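PDB 1WIW: glucose-6-phosphate isomerase like protein, which probably interconverts phosphorylated sugars, acting as a glucose-6-phosphate and mannose-6-phosphate isomerase of the PGI/PMI family. Local coordinates for residues Glu149-Pro152 with Ala153-Leu156; Ala157-Leu160 with Leu161-Pro165. All blocks are in the same frame, centred on the assembly; numbering follows the deposited sequence.

Contact 1 of 2, residues Glu149-Pro152 with Ala153-Leu156; sequences EENP and AKFL
Asn-151 O and Pro-152 O accept the first two i to i+4 bonds of helix 152-160, from Phe-155 N at 3.0 Å and from Leu-156 N at 2.9 Å, so the chain passes straight from an extended residue, Asn-151, into regular helical turns. Asn-151 is the N-cap. Its side-chain oxygen serves two amides of the first turn, which have no earlier helical carbonyl to bind: OD1 takes a nearly straight bond from Lys-154 N at 3.0 Å (165° at the hydrogen) and a weak, more bent one from Ala-153 N. The donor Lys-154 N stands above the plane of the amide group, 58° out of it. What folds the amide back over the helix start is the first torsion of Asn-151, which sets CG beside the carbonyl carbon and opposite the backbone N (chi1 -171°). Asparagine suits this place because its short side chain presents an acceptor, while ND2 reaches the other way and donates to Leu-142 O. Proline suits the next position, where no helical carbonyl awaits an N-H and a ring fixes phi at a helical value. Beyond the cap, Lys-154 runs extended past CG and crosses the Asn-151 side chain at about a right angle; its CG lies 3.5 Å from Asn-151 CG and its CE 3.7 Å from Asn-151 ND2. The methylenes thus line the amide, and the ammonium is carried on to Asp-5, in a salt bridge, and to the carbonyls of Leu-4, Pro-144 and Val-146. Helix 251-272 packs against this start of helix 152-160, with Tyr-268 touching Asn-151 and Lys-154, Thr-265 meeting the small Ala-153, and Arg-261 lying on Pro-152.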
loop_
_atom_site.group_PDB
_atom_site.type_symbol
_atom_site.label_atom_id
_atom_site.label_comp_id
_atom_site.label_asym_id
_atom_site.label_seq_id
_atom_site.Cartn_x
_atom_site.Cartn_y
_atom_site.Cartn_z
ATOM N N GLU B 149 -21.055 8.299 23.721
ATOM C CA GLU B 149 -21.750 7.028 23.885
ATOM C C GLU B 149 -22.612 6.644 22.676
ATOM O O GLU B 149 -22.994 5.485 22.533
ATOM C CB GLU B 149 -22.625 7.051 25.146
ATOM C CG GLU B 149 -23.692 8.139 25.138
ATOM C CD GLU B 149 -23.250 9.406 25.847
ATOM O OE1 GLU B 149 -22.040 9.738 25.796
ATOM O OE2 GLU B 149 -24.123 10.075 26.446
ATOM N N GLU B 150 -22.916 7.604 21.805
ATOM C CA GLU B 150 -23.736 7.310 20.630
ATOM C C GLU B 150 -23.022 7.628 19.320
ATOM O O GLU B 150 -23.561 7.400 18.240
ATOM C CB GLU B 150 -25.049 8.103 20.684
ATOM C CG GLU B 150 -25.877 7.862 21.941
ATOM C CD GLU B 150 -27.185 8.635 21.937
ATOM O OE1 GLU B 150 -27.157 9.870 21.729
ATOM O OE2 GLU B 150 -28.246 8.004 22.147
ATOM N N ASN B 151 -21.804 8.145 19.419
ATOM C CA ASN B 151 -21.036 8.526 18.242
ATOM C C ASN B 151 -19.883 7.544 18.025
ATOM O O ASN B 151 -18.940 7.506 18.812
ATOM C CB ASN B 151 -20.499 9.943 18.449
ATOM C CG ASN B 151 -19.876 10.522 17.201
ATOM O OD1 ASN B 151 -19.132 9.848 16.497
ATOM N ND2 ASN B 151 -20.168 11.792 16.929
ATOM N N PRO B 152 -19.950 6.732 16.954
ATOM C CA PRO B 152 -18.913 5.742 16.635
ATOM C C PRO B 152 -17.535 6.330 16.356
ATOM O O PRO B 152 -16.524 5.724 16.707
ATOM C CB PRO B 152 -19.482 5.020 15.407
ATOM C CG PRO B 152 -20.955 5.152 15.590
ATOM C CD PRO B 152 -21.101 6.582 16.049
ATOM N N ALA B 153 -17.495 7.494 15.711
ATOM C CA ALA B 153 -16.225 8.143 15.391
ATOM C C ALA B 153 -15.554 8.666 16.653
ATOM O O ALA B 153 -14.344 8.521 16.817
ATOM C CB ALA B 153 -16.441 9.287 14.398
ATOM N N LYS B 154 -16.332 9.279 17.543
ATOM C CA LYS B 154 -15.770 9.788 18.793
ATOM C C LYS B 154 -15.272 8.609 19.616
ATOM O O LYS B 154 -14.182 8.653 20.177
ATOM C CB LYS B 154 -16.816 10.559 19.613
ATOM C CG LYS B 154 -17.191 11.913 19.038
ATOM C CD LYS B 154 -18.075 12.708 19.990
ATOM C CE LYS B 154 -18.507 14.040 19.378
ATOM N NZ LYS B 154 -19.451 14.783 20.267
ATOM N N PHE B 155 -16.082 7.557 19.689
ATOM C CA PHE B 155 -15.713 6.374 20.452
ATOM C C PHE B 155 -14.423 5.758 19.915
ATOM O O PHE B 155 -13.523 5.444 20.688
ATOM C CB PHE B 155 -16.831 5.330 20.411
ATOM C CG PHE B 155 -16.627 4.194 21.381
ATOM C CD1 PHE B 155 -17.012 4.322 22.714
ATOM C CD2 PHE B 155 -16.009 3.014 20.972
ATOM C CE1 PHE B 155 -16.780 3.291 23.629
ATOM C CE2 PHE B 155 -15.770 1.977 21.878
ATOM C CZ PHE B 155 -16.157 2.118 23.210
ATOM N N LEU B 156 -14.332 5.591 18.594
ATOM C CA LEU B 156 -13.138 4.997 17.983
ATOM C C LEU B 156 -11.905 5.883 18.167
ATOM O O LEU B 156 -10.796 5.383 18.354
ATOM C CB LEU B 156 -13.365 4.738 16.487
ATOM C CG LEU B 156 -12.206 4.066 15.731
ATOM C CD1 LEU B 156 -11.826 2.760 16.432
ATOM C CD2 LEU B 156 -12.606 3.794 14.275
#

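Contact 2 of 2, residues Ala157-Leu160 with Leu161-Pro165; sequences AYTL and LERLP
Arg-163 NE donates to Thr-159 O at 2.7 Å, arriving nearly in line with the carbonyl bond (167° at the oxygen), and Arg-163 N donates to Leu-160 O at 3.0 Å. The second bond closes a type II beta turn from Leu-160 to Arg-163, by which the chain leaves helix 152-160 and enters strand 164-168. For the first, the arginine chain bends at its third torsion (chi3 -121°), bringing the guanidinium back over the helix end with Thr-159 O at its edge, tilted 29° out of the plane. NH1 continues to Asp-239 in a salt bridge, so a long, many-donor side chain suits a place with a carbonyl on one hand and a carboxylate on the other. An alanine here is likely to leave Thr-159 O without its side-chain donor and Asp-239 without this counter-charge. Leu-161 N, at the last turn, gives two weak bonds, to Ala-157 O at 2.9 Å and to Tyr-158 O at 3.3 Å. A water donates to Tyr-158 O at 3.0 Å and sits over the rim of one face of the guanidinium. Further in, Leu-160 CG lies 3.9 Å from Pro-165 CB; this apolar pair meets Ala-217 and Val-219 of strand 216-221 through the leucine, which fits a buried spot of this kind. Leu-164 packs on Leu-164 of the second subunit. Thr-159 O takes the side-chain N-H of Arg-163 where the helix stops supplying amides, and the positive guanidinium, itself balanced by Asp-239, probably stabilises this partly negative helix end electrostatically while tying it to the start of the strand.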
loop_
_atom_site.group_PDB
_atom_site.type_symbol
_atom_site.label_atom_id
_atom_site.label_comp_id
_atom_site.label_asym_id
_atom_site.label_seq_id
_atom_site.Cartn_x
_atom_site.Cartn_y
_atom_site.Cartn_z
ATOM N N ALA B 157 -12.102 7.195 18.117
ATOM C CA ALA B 157 -10.996 8.130 18.281
ATOM C C ALA B 157 -10.328 7.891 19.632
ATOM O O ALA B 157 -9.103 7.857 19.734
ATOM C CB ALA B 157 -11.505 9.576 18.170
ATOM N N TYR B 158 -11.138 7.714 20.668
ATOM C CA TYR B 158 -10.604 7.458 22.000
ATOM C C TYR B 158 -9.801 6.158 22.020
ATOM O O TYR B 158 -8.775 6.065 22.691
ATOM C CB TYR B 158 -11.739 7.399 23.026
ATOM C CG TYR B 158 -12.181 8.763 23.508
ATOM C CD1 TYR B 158 -11.310 9.581 24.232
ATOM C CD2 TYR B 158 -13.454 9.246 23.226
ATOM C CE1 TYR B 158 -11.697 10.850 24.661
ATOM C CE2 TYR B 158 -13.854 10.514 23.651
ATOM C CZ TYR B 158 -12.967 11.310 24.367
ATOM O OH TYR B 158 -13.343 12.566 24.776
ATOM N N THR B 159 -10.265 5.159 21.278
ATOM C CA THR B 159 -9.571 3.870 21.206
ATOM C C THR B 159 -8.222 3.989 20.484
ATOM O O THR B 159 -7.265 3.269 20.797
ATOM C CB THR B 159 -10.422 2.824 20.455
ATOM O OG1 THR B 159 -11.662 2.626 21.146
ATOM C CG2 THR B 159 -9.672 1.497 20.355
ATOM N N LEU B 160 -8.156 4.891 19.508
ATOM C CA LEU B 160 -6.936 5.093 18.734
ATOM C C LEU B 160 -5.963 6.074 19.396
ATOM O O LEU B 160 -4.799 6.165 19.002
ATOM C CB LEU B 160 -7.302 5.572 17.320
ATOM C CG LEU B 160 -7.489 4.527 16.207
ATOM C CD1 LEU B 160 -7.977 3.211 16.759
ATOM C CD2 LEU B 160 -8.443 5.074 15.157
ATOM N N LEU B 161 -6.437 6.793 20.411
ATOM C CA LEU B 161 -5.601 7.762 21.111
ATOM C C LEU B 161 -4.340 7.102 21.666
ATOM O O LEU B 161 -4.413 6.135 22.422
ATOM C CB LEU B 161 -6.393 8.420 22.248
ATOM C CG LEU B 161 -5.644 9.407 23.154
ATOM C CD1 LEU B 161 -5.088 10.559 22.343
ATOM C CD2 LEU B 161 -6.589 9.921 24.232
ATOM N N GLU B 162 -3.186 7.631 21.265
ATOM C CA GLU B 162 -1.887 7.125 21.699
ATOM C C GLU B 162 -1.627 5.669 21.326
ATOM O O GLU B 162 -0.961 4.927 22.055
ATOM C CB GLU B 162 -1.718 7.338 23.204
ATOM C CG GLU B 162 -1.611 8.814 23.564
ATOM C CD GLU B 162 -1.412 9.052 25.040
ATOM O OE1 GLU B 162 -0.430 8.521 25.602
ATOM O OE2 GLU B 162 -2.237 9.777 25.639
ATOM N N ARG B 163 -2.169 5.268 20.184
ATOM C CA ARG B 163 -1.961 3.924 19.668
ATOM C C ARG B 163 -1.579 4.048 18.207
ATOM O O ARG B 163 -1.746 5.109 17.608
ATOM C CB ARG B 163 -3.223 3.073 19.787
ATOM C CG ARG B 163 -3.485 2.547 21.189
ATOM C CD ARG B 163 -4.353 1.308 21.116
ATOM N NE ARG B 163 -5.596 1.469 21.855
ATOM C CZ ARG B 163 -5.703 1.339 23.170
ATOM N NH1 ARG B 163 -4.635 1.036 23.893
ATOM N NH2 ARG B 163 -6.875 1.526 23.760
ATOM N N LEU B 164 -1.045 2.970 17.647
ATOM C CA LEU B 164 -0.656 2.944 16.245
ATOM C C LEU B 164 -1.719 2.114 15.541
ATOM O O LEU B 164 -1.714 0.889 15.627
ATOM C CB LEU B 164 0.716 2.281 16.080
ATOM C CG LEU B 164 1.218 2.113 14.644
ATOM C CD1 LEU B 164 1.288 3.472 13.964
ATOM C CD2 LEU B 164 2.593 1.443 14.652
ATOM N N PRO B 165 -2.666 2.772 14.860
ATOM C CA PRO B 165 -3.712 2.013 14.172
ATOM C C PRO B 165 -3.250 1.223 12.956
ATOM O O PRO B 165 -2.418 1.673 12.165
ATOM C CB PRO B 165 -4.755 3.081 13.826
ATOM C CG PRO B 165 -3.954 4.325 13.706
ATOM C CD PRO B 165 -2.938 4.219 14.817
HETATM O O HOH W 1 -6.140 5.001 23.778
#

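Overall arrangement
Contacts 1 and 2 are the two ends of one element: residues 149-156 start helix 152-160 and residues 157-165 finish it and turn into strand 164-168, an outermost strand of the three-stranded parallel sheet within this chain. Their centres are 13 Å apart, and lie about 19 and 18 Å from the centre of the chain. A weak bond from Thr-159 OG1 to Phe-155 O spans the join. The N-terminal segment serves both, since Leu-4 accepts from Lys-154 through its O and donates to Tyr-158 OH through its N. Helix 251-272 continues along to Ala-157, through Tyr-268 and Leu-272, and contact 2 alone reaches the second subunit.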